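PDB 5BN1: acetylxylan esterase, which removes acetyl groups from the xylose units of xylan and xylo-oligosaccharides, assisting the breakdown of this plant polysaccharide. Local coordinates for residues D14-C19 and D191-S196. The protein carries 1 engineered substitution. Numbering follows the deposited sequence. Where two conformers were deposited one is given.
Sequences DSITDC and DRVHPS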
ATOM      1  N   ASP A  14      21.118  -8.922 -18.455  1.00 12.67           N
ATOM      2  CA  ASP A  14      20.954  -8.382 -17.076  1.00 13.70           C
ATOM      3  C   ASP A  14      19.862  -7.297 -17.010  1.00 12.91           C
ATOM      4  O   ASP A  14      18.993  -7.301 -17.821  1.00 14.75           O
ATOM      5  CB  ASP A  14      22.331  -7.961 -16.603  1.00 13.71           C
ATOM      6  CG  ASP A  14      22.957  -6.961 -17.468  1.00 15.35           C
ATOM      7  OD1 ASP A  14      22.254  -6.156 -18.122  1.00 14.75           O
ATOM      8  OD2 ASP A  14      24.188  -6.969 -17.627  1.00 15.82           O
ATOM      9  N   SER A  15      20.019  -6.393 -16.049  1.00 13.95           N
ATOM     10  CA  SER A  15      18.987  -5.341 -15.944  1.00 14.55           C
ATOM     11  C   SER A  15      18.806  -4.504 -17.168  1.00 14.44           C
ATOM     12  O   SER A  15      17.707  -4.023 -17.455  1.00 15.71           O
ATOM     13  CB  SER A  15      19.259  -4.353 -14.801  1.00 15.29           C
ATOM     14  OG  SER A  15      20.568  -3.772 -14.977  1.00 20.31           O
ATOM     15  N   ILE A  16      19.821  -4.304 -17.961  1.00 13.77           N
ATOM     16  CA  ILE A  16      19.757  -3.447 -19.179  1.00 13.47           C
ATOM     17  C   ILE A  16      18.753  -4.075 -20.111  1.00 12.69           C
ATOM     18  O   ILE A  16      18.075  -3.375 -20.861  1.00 13.80           O
ATOM     19  CB  ILE A  16      21.163  -3.198 -19.787  1.00 12.90           C
ATOM     20  CG1 ILE A  16      22.125  -2.655 -18.742  1.00 14.61           C
ATOM     21  CG2 ILE A  16      21.014  -2.245 -20.995  1.00 12.97           C
ATOM     22  CD1 ILE A  16      21.711  -1.423 -18.016  1.00 17.37           C
ATOM     23  N   THR A  17      18.770  -5.406 -20.175  1.00 13.19           N
ATOM     24  CA  THR A  17      17.879  -6.194 -20.975  1.00 13.40           C
ATOM     25  C   THR A  17      16.490  -6.276 -20.308  1.00 13.94           C
ATOM     26  O   THR A  17      15.462  -6.010 -20.966  1.00 14.59           O
ATOM     27  CB  THR A  17      18.489  -7.578 -21.354  1.00 14.30           C
ATOM     28  OG1 THR A  17      19.679  -7.297 -22.054  1.00 13.72           O
ATOM     29  CG2 THR A  17      17.514  -8.386 -22.228  1.00 14.81           C
ATOM     30  N   ASP A  18      16.456  -6.688 -19.049  1.00 14.67           N
ATOM     31  CA  ASP A  18      15.250  -6.881 -18.211  1.00 14.85           C
ATOM     32  C   ASP A  18      14.277  -5.685 -18.302  1.00 16.12           C
ATOM     33  O   ASP A  18      13.181  -5.771 -18.883  1.00 17.00           O
ATOM     34  CB  ASP A  18      15.747  -7.173 -16.803  1.00 14.45           C
ATOM     35  CG  ASP A  18      14.644  -7.478 -15.799  1.00 16.65           C
ATOM     36  OD1 ASP A  18      13.495  -7.188 -16.086  1.00 19.35           O
ATOM     37  OD2 ASP A  18      14.951  -8.016 -14.719  1.00 18.07           O
ATOM     38  N   CYS A  19      14.782  -4.544 -17.771  1.00 17.16           N
ATOM     39  CA  CYS A  19      14.019  -3.289 -17.766  1.00 17.89           C
ATOM     40  C   CYS A  19      12.591  -3.540 -17.231  1.00 18.28           C
ATOM     41  O   CYS A  19      11.659  -2.946 -17.784  1.00 18.92           O
ATOM     42  CB  CYS A  19      13.978  -2.624 -19.039  1.00 17.56           C
ATOM     43  SG  CYS A  19      15.585  -1.946 -19.466  1.00 23.71           S
ATOM     44  N   ASP A 191      24.878   6.317 -12.729  1.00 12.07           N
ATOM     45  CA  ASP A 191      25.786   5.274 -12.201  1.00 12.17           C
ATOM     46  C   ASP A 191      26.636   4.698 -13.362  1.00 11.48           C
ATOM     47  O   ASP A 191      27.356   3.735 -13.075  1.00 12.15           O
ATOM     48  CB  ASP A 191      24.944   4.175 -11.534  1.00 11.10           C
ATOM     49  CG  ASP A 191      24.046   3.429 -12.419  1.00 14.17           C
ATOM     50  OD1 ASP A 191      24.099   3.531 -13.681  1.00 12.60           O
ATOM     51  OD2 ASP A 191      23.168   2.665 -11.869  1.00 15.54           O
ATOM     52  N   ARG A 192      26.617   5.290 -14.528  1.00 10.80           N
ATOM     53  CA  ARG A 192      27.391   4.829 -15.670  1.00 11.16           C
ATOM     54  C   ARG A 192      26.967   3.520 -16.213  1.00 11.58           C
ATOM     55  O   ARG A 192      27.739   3.020 -17.096  1.00 13.51           O
ATOM     56  CB  ARG A 192      28.929   5.002 -15.460  1.00 12.00           C
ATOM     57  CG  ARG A 192      29.359   6.443 -15.228  1.00 11.22           C
ATOM     58  CD  ARG A 192      30.843   6.594 -14.988  1.00 11.83           C
ATOM     59  NE  ARG A 192      31.172   6.276 -13.567  1.00 11.89           N
ATOM     60  CZ  ARG A 192      32.414   6.080 -13.105  1.00 12.49           C
ATOM     61  NH1 ARG A 192      33.403   6.279 -13.931  1.00 12.56           N
ATOM     62  NH2 ARG A 192      32.669   5.784 -11.855  1.00 13.38           N
ATOM     63  N   VAL A 193      25.871   2.951 -15.798  1.00 11.50           N
ATOM     64  CA  VAL A 193      25.385   1.686 -16.273  1.00 11.69           C
ATOM     65  C   VAL A 193      23.965   1.770 -16.776  1.00 12.96           C
ATOM     66  O   VAL A 193      23.673   1.360 -17.896  1.00 13.76           O
ATOM     67  CB  VAL A 193      25.535   0.620 -15.221  1.00 12.63           C
ATOM     68  CG1 VAL A 193      24.822  -0.662 -15.619  1.00 14.78           C
ATOM     69  CG2 VAL A 193      27.043   0.393 -14.973  1.00 11.88           C
ATOM     70  N   HIS A 194      23.018   2.241 -15.931  1.00 13.40           N
ATOM     71  CA  HIS A 194      21.614   2.217 -16.187  1.00 13.61           C
ATOM     72  C   HIS A 194      21.206   3.541 -16.825  1.00 16.57           C
ATOM     73  O   HIS A 194      21.164   4.565 -16.112  1.00 15.12           O
ATOM     74  CB  HIS A 194      20.850   2.060 -14.896  1.00 13.96           C
ATOM     75  CG  HIS A 194      21.126   0.743 -14.231  1.00 14.87           C
ATOM     76  ND1 HIS A 194      21.956   0.617 -13.191  1.00 15.50           N
ATOM     77  CD2 HIS A 194      20.699  -0.510 -14.553  1.00 17.74           C
ATOM     78  CE1 HIS A 194      21.967  -0.640 -12.779  1.00 19.56           C
ATOM     79  NE2 HIS A 194      21.281  -1.350 -13.637  1.00 18.29           N
ATOM     80  N   PRO A 195      20.937   3.558 -18.104  1.00 14.79           N
ATOM     81  CA  PRO A 195      20.740   4.809 -18.778  1.00 15.04           C
ATOM     82  C   PRO A 195      19.280   5.296 -18.892  1.00 13.81           C
ATOM     83  O   PRO A 195      18.360   4.553 -18.604  1.00 15.65           O
ATOM     84  CB  PRO A 195      21.335   4.604 -20.160  1.00 16.56           C
ATOM     85  CG  PRO A 195      20.987   3.274 -20.411  1.00 18.62           C
ATOM     86  CD  PRO A 195      20.990   2.466 -19.099  1.00 15.70           C
ATOM     87  N   SER A 196      19.220   6.554 -19.256  1.00 13.74           N
ATOM     88  CA  SER A 196      17.950   7.187 -19.602  0.50 12.91           C
ATOM     89  C   SER A 196      17.351   6.529 -20.850  1.00 13.65           C
ATOM     90  O   SER A 196      17.958   5.666 -21.574  1.00 13.93           O
ATOM     91  CB  SER A 196      18.123   8.632 -20.038  0.50 11.82           C
ATOM     92  OG  SER A 196      19.025   8.817 -21.069  0.50  7.72           O
TER
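Behind the bond between Ser15 and His194, OD1 of Asp191 is gripped by two backbone N-H groups. His194 N, 2.8 Å from Asp191 OD1, meets its syn lone pair, while Val193 N approaches from above the carboxylate plane, 36° out of it. The Val193 bond closes an Asx turn and the His194 bond an Asx motif; together they hold the carboxylate of the triad inferred for this SGNH (GDSL) esterase, in which Ser15 is the nucleophile and Asp191 and His194 form the charge relay. The other oxygen, OD2, receives ND1 of His194 at 2.7 Å, nearly straight at 169° and almost within the imidazole plane. Both carboxylate oxygens thus hold His194, one by its backbone and one by its ring, which limits rotation of the imidazole. Across the contact, Ser15 OG lies 2.9 Å from His194 NE2 at the ring edge, in a hydrogen bond that either group could donate. Ser15 starts the short helix 15-18 after strand 8-13, and its chi1 of 56° sets OG between the backbone N and carbonyl carbon, directing it to the ring edge at NE2. Asp14 caps this helix, OD1 accepting from Ile16 N. Asn92 and Gly63, the inferred transition-state stabilisers, lie close to the serine. CG1 of Val193 sits over the centre of the imidazole, 3.9 Å above its plane, and so backs one face. An alanine at His194 would probably leave Ser15 OG and Asp191 OD2 without their shared mate, breaking the relay and taking from Val193 CG1 the ring it packs against. Ile16 supplies the apolar side of the contact through CD1 alone. This methyl lies 3.7 Å from His194 CD2, oblique to the ring, and 4.1 Å from Pro195 CD. Met88, Phe137 and Leu203 also pack around Ile16, whose CD1 comes within 3.4 Å of Val193 O.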